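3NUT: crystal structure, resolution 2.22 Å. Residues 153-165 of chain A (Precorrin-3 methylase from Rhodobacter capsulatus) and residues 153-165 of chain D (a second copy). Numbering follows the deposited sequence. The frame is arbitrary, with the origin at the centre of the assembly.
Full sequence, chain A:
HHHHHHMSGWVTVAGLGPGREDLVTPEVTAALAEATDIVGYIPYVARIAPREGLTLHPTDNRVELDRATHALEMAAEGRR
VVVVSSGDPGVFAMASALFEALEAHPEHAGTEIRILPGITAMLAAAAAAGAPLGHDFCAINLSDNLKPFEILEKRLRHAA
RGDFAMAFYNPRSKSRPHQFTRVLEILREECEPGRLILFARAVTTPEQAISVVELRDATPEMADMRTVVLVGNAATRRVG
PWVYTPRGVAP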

# COMPACT_ATOMS: atom_id res chain seq x y z
N GLU A 153 -11.66 16.46 -8.28
CA GLU A 153 -10.92 17.70 -8.46
C GLU A 153 -10.45 18.23 -7.10
O GLU A 153 -9.28 18.59 -6.93
CB GLU A 153 -11.77 18.72 -9.22
CG GLU A 153 -10.98 19.91 -9.79
CD GLU A 153 -11.85 21.12 -10.16
OE1 GLU A 153 -11.29 22.06 -10.78
OE2 GLU A 153 -13.06 21.16 -9.82
N LYS A 154 -11.36 18.25 -6.12
CA LYS A 154 -11.01 18.64 -4.76
C LYS A 154 -9.85 17.77 -4.22
O LYS A 154 -8.97 18.27 -3.50
CB LYS A 154 -12.24 18.58 -3.84
CG LYS A 154 -11.96 18.75 -2.33
CD LYS A 154 -13.21 18.60 -1.47
CE LYS A 154 -13.66 17.14 -1.35
NZ LYS A 154 -14.78 16.97 -0.34
N ARG A 155 -9.83 16.50 -4.61
CA ARG A 155 -8.80 15.58 -4.16
C ARG A 155 -7.49 15.90 -4.86
O ARG A 155 -6.45 16.01 -4.20
CB ARG A 155 -9.20 14.10 -4.39
CG ARG A 155 -10.37 13.60 -3.55
CD ARG A 155 -9.93 13.04 -2.20
NE ARG A 155 -11.03 12.79 -1.26
CZ ARG A 155 -12.00 11.89 -1.45
NH1 ARG A 155 -12.03 11.17 -2.58
NH2 ARG A 155 -12.95 11.72 -0.51
N LEU A 156 -7.55 16.05 -6.18
CA LEU A 156 -6.33 16.35 -6.94
C LEU A 156 -5.62 17.58 -6.43
O LEU A 156 -4.46 17.50 -6.08
CB LEU A 156 -6.63 16.52 -8.43
CG LEU A 156 -6.60 15.35 -9.40
CD1 LEU A 156 -5.76 14.15 -8.91
CD2 LEU A 156 -8.00 14.94 -9.71
N ARG A 157 -6.32 18.70 -6.36
CA ARG A 157 -5.71 19.99 -5.95
C ARG A 157 -5.12 19.98 -4.54
O ARG A 157 -4.06 20.57 -4.31
CB ARG A 157 -6.68 21.17 -6.13
CG ARG A 157 -7.18 21.33 -7.56
CD ARG A 157 -7.98 22.61 -7.74
NE ARG A 157 -8.37 22.78 -9.14
CZ ARG A 157 -7.59 23.33 -10.06
NH1 ARG A 157 -6.40 23.78 -9.73
NH2 ARG A 157 -8.01 23.41 -11.32
N HIS A 158 -5.79 19.31 -3.61
CA HIS A 158 -5.22 19.20 -2.27
C HIS A 158 -3.98 18.29 -2.14
O HIS A 158 -3.12 18.52 -1.28
CB HIS A 158 -6.30 18.80 -1.28
CG HIS A 158 -7.21 19.93 -0.95
ND1 HIS A 158 -6.85 20.93 -0.08
CD2 HIS A 158 -8.45 20.24 -1.41
CE1 HIS A 158 -7.84 21.81 0.01
NE2 HIS A 158 -8.82 21.41 -0.79
N ALA A 159 -3.88 17.28 -3.00
CA ALA A 159 -2.73 16.40 -2.98
C ALA A 159 -1.57 17.19 -3.59
O ALA A 159 -0.45 17.18 -3.08
CB ALA A 159 -3.02 15.12 -3.78
N ALA A 160 -1.88 17.91 -4.66
CA ALA A 160 -0.95 18.84 -5.27
C ALA A 160 -0.42 19.84 -4.25
O ALA A 160 0.79 20.05 -4.18
CB ALA A 160 -1.59 19.55 -6.46
N ARG A 161 -1.31 20.44 -3.47
CA ARG A 161 -0.92 21.57 -2.61
C ARG A 161 -0.18 21.13 -1.35
O ARG A 161 0.69 21.85 -0.87
CB ARG A 161 -2.12 22.48 -2.27
CG ARG A 161 -2.65 23.30 -3.45
CD ARG A 161 -3.97 24.00 -3.12
NE ARG A 161 -4.69 24.43 -4.33
CZ ARG A 161 -5.91 24.96 -4.34
NH1 ARG A 161 -6.58 25.12 -3.21
NH2 ARG A 161 -6.49 25.30 -5.48
N GLY A 162 -0.53 19.96 -0.83
CA GLY A 162 0.16 19.37 0.32
C GLY A 162 1.49 18.78 -0.11
O GLY A 162 2.29 18.36 0.73
N ASP A 163 1.72 18.77 -1.41
CA ASP A 163 2.95 18.24 -1.98
C ASP A 163 3.10 16.74 -1.70
O ASP A 163 4.21 16.25 -1.46
CB ASP A 163 4.19 19.02 -1.51
CG ASP A 163 5.45 18.66 -2.31
OD1 ASP A 163 5.35 18.52 -3.55
OD2 ASP A 163 6.53 18.48 -1.70
N PHE A 164 1.96 16.04 -1.71
CA PHE A 164 1.90 14.58 -1.67
C PHE A 164 2.35 14.01 -3.02
O PHE A 164 1.94 14.51 -4.08
CB PHE A 164 0.45 14.14 -1.47
CG PHE A 164 -0.04 14.27 -0.06
CD1 PHE A 164 0.19 13.27 0.86
CD2 PHE A 164 -0.76 15.38 0.33
CE1 PHE A 164 -0.29 13.38 2.17
CE2 PHE A 164 -1.23 15.51 1.64
CZ PHE A 164 -0.98 14.50 2.56
N ALA A 165 3.14 12.95 -2.98
CA ALA A 165 3.34 12.16 -4.18
C ALA A 165 2.00 11.46 -4.41
O ALA A 165 1.18 11.39 -3.49
CB ALA A 165 4.51 11.16 -4.00
N GLU D 153 2.12 19.87 8.75
CA GLU D 153 0.86 20.60 8.88
C GLU D 153 0.19 20.84 7.52
O GLU D 153 -1.02 20.61 7.38
CB GLU D 153 1.13 21.92 9.62
CG GLU D 153 -0.11 22.65 10.10
CD GLU D 153 0.18 24.10 10.48
OE1 GLU D 153 1.09 24.33 11.30
OE2 GLU D 153 -0.52 24.99 9.94
N LYS D 154 0.97 21.29 6.54
CA LYS D 154 0.52 21.41 5.14
C LYS D 154 0.00 20.07 4.52
O LYS D 154 -0.92 20.07 3.70
CB LYS D 154 1.66 22.00 4.28
CG LYS D 154 1.34 22.18 2.76
CD LYS D 154 2.55 22.73 1.95
CE LYS D 154 3.60 21.63 1.68
NZ LYS D 154 4.85 22.10 1.03
N ARG D 155 0.60 18.95 4.90
CA ARG D 155 0.11 17.65 4.44
C ARG D 155 -1.24 17.33 5.11
O ARG D 155 -2.23 17.07 4.44
CB ARG D 155 1.16 16.55 4.68
CG ARG D 155 2.51 16.75 3.99
CD ARG D 155 2.66 15.96 2.69
NE ARG D 155 3.78 16.44 1.85
CZ ARG D 155 5.07 16.17 2.06
NH1 ARG D 155 5.47 15.41 3.07
NH2 ARG D 155 5.98 16.66 1.23
N LEU D 156 -1.27 17.39 6.45
CA LEU D 156 -2.45 17.15 7.26
C LEU D 156 -3.66 17.98 6.88
O LEU D 156 -4.75 17.45 6.69
CB LEU D 156 -2.10 17.46 8.71
CG LEU D 156 -1.79 16.36 9.72
CD1 LEU D 156 -0.92 15.22 9.19
CD2 LEU D 156 -1.15 17.02 10.91
N ARG D 157 -3.45 19.29 6.75
CA ARG D 157 -4.54 20.20 6.40
C ARG D 157 -5.08 19.91 5.00
O ARG D 157 -6.29 19.88 4.78
CB ARG D 157 -4.11 21.67 6.57
CG ARG D 157 -3.71 22.07 8.00
CD ARG D 157 -3.77 23.59 8.27
NE ARG D 157 -3.38 23.92 9.65
CZ ARG D 157 -4.21 23.91 10.71
NH1 ARG D 157 -5.49 23.58 10.57
NH2 ARG D 157 -3.75 24.21 11.92
N HIS D 158 -4.19 19.66 4.04
CA HIS D 158 -4.61 19.41 2.66
C HIS D 158 -5.25 18.03 2.44
O HIS D 158 -6.02 17.83 1.49
CB HIS D 158 -3.44 19.65 1.70
CG HIS D 158 -3.15 21.10 1.49
ND1 HIS D 158 -3.97 21.93 0.75
CD2 HIS D 158 -2.14 21.89 1.93
CE1 HIS D 158 -3.48 23.15 0.74
NE2 HIS D 158 -2.37 23.15 1.45
N ALA D 159 -4.91 17.09 3.33
CA ALA D 159 -5.51 15.75 3.34
C ALA D 159 -6.88 15.83 4.00
O ALA D 159 -7.85 15.23 3.51
CB ALA D 159 -4.60 14.76 4.08
N ALA D 160 -6.94 16.58 5.10
CA ALA D 160 -8.20 16.87 5.79
C ALA D 160 -9.21 17.50 4.85
O ALA D 160 -10.30 16.96 4.67
CB ALA D 160 -7.95 17.80 6.93
N ARG D 161 -8.82 18.61 4.23
CA ARG D 161 -9.73 19.39 3.38
C ARG D 161 -10.08 18.66 2.10
O ARG D 161 -11.24 18.73 1.64
CB ARG D 161 -9.20 20.81 3.12
CG ARG D 161 -8.91 21.59 4.41
CD ARG D 161 -8.33 22.98 4.16
NE ARG D 161 -7.53 23.43 5.30
CZ ARG D 161 -7.03 24.65 5.45
NH1 ARG D 161 -7.24 25.58 4.53
NH2 ARG D 161 -6.31 24.95 6.52
N GLY D 162 -9.10 17.95 1.52
CA GLY D 162 -9.33 17.06 0.38
C GLY D 162 -10.11 15.79 0.72
O GLY D 162 -10.36 14.95 -0.16
N ASP D 163 -10.51 15.68 1.99
CA ASP D 163 -11.24 14.53 2.54
C ASP D 163 -10.64 13.16 2.15
O ASP D 163 -11.30 12.32 1.53
CB ASP D 163 -12.71 14.58 2.18
CG ASP D 163 -13.55 13.59 3.00
OD1 ASP D 163 -13.37 13.52 4.23
OD2 ASP D 163 -14.40 12.90 2.40
N PHE D 164 -9.37 13.00 2.49
CA PHE D 164 -8.63 11.78 2.23
C PHE D 164 -8.74 10.96 3.47
O PHE D 164 -8.82 11.51 4.56
CB PHE D 164 -7.16 12.10 1.97
CG PHE D 164 -6.86 12.39 0.55
CD1 PHE D 164 -6.59 11.35 -0.34
CD2 PHE D 164 -6.86 13.71 0.08
CE1 PHE D 164 -6.29 11.62 -1.71
CE2 PHE D 164 -6.59 13.99 -1.28
CZ PHE D 164 -6.30 12.94 -2.18
N ALA D 165 -8.74 9.64 3.33
CA ALA D 165 -8.53 8.79 4.49
C ALA D 165 -7.02 8.86 4.76
O ALA D 165 -6.23 9.09 3.85
CB ALA D 165 -9.02 7.36 4.21

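Each stretch carries the last turns of a helix that begins earlier in its chain, followed by a short exit segment. The two helices run antiparallel, with 178° between their N-to-C directions and an axial closest approach of 8.4 Å. The register is nearly twofold: H158(A) CA lies 5.0 Å from H158(D) CA, while R155(A) CA is 4.8 Å from G162(D) CA and G162(A) CA is 4.5 Å from R155(D) CA. Such close backbones leave little room at the glycines; an ideal CB on G162(D) would sit 2.9 Å from H158(A) CB, a clash.

Both helices terminate in a Schellman motif, with D163(A) and D163(D) at positive phi (63° and 47°). In chain A, F164(A) N bonds to A159(A) O (3.0 Å) and D163(A) N to A160(A) O (3.2 Å). Just beyond these bonds, the carbonyls of G162(A) and D163(A), and of G162(D) and D163(D), face an arginine of the partner. R155(D) NE donates to G162(A) O at 2.7 Å, with an N-H...O angle of 135°. In the reciprocal site, R155(A) NH2 reaches D163(D) O at 2.7 Å, but the 122° angle makes that bond weak. Charge adds to both sites: NH2 of R155(A) and OD2 of D163(D) form a salt bridge at 3.5 Å, matched by R155(D) NH2 and D163(A) OD2 at 3.5 Å.

The same arginines use their aliphatic portions against phenylalanine. R155(A) CD lies 3.6 Å from the F164(D) ring centroid, 14° off its normal, and R155(D) CD lies 3.8 Å from that of F164(A), 7° off; both are CH-pi contacts over the face.

At the centre, the histidines meet rim to rim, their planes at 44°. H158(A) ND1 and H158(D) ND1 share a hydrogen bond of 3.2 Å, which requires one nitrogen to donate and the other to accept.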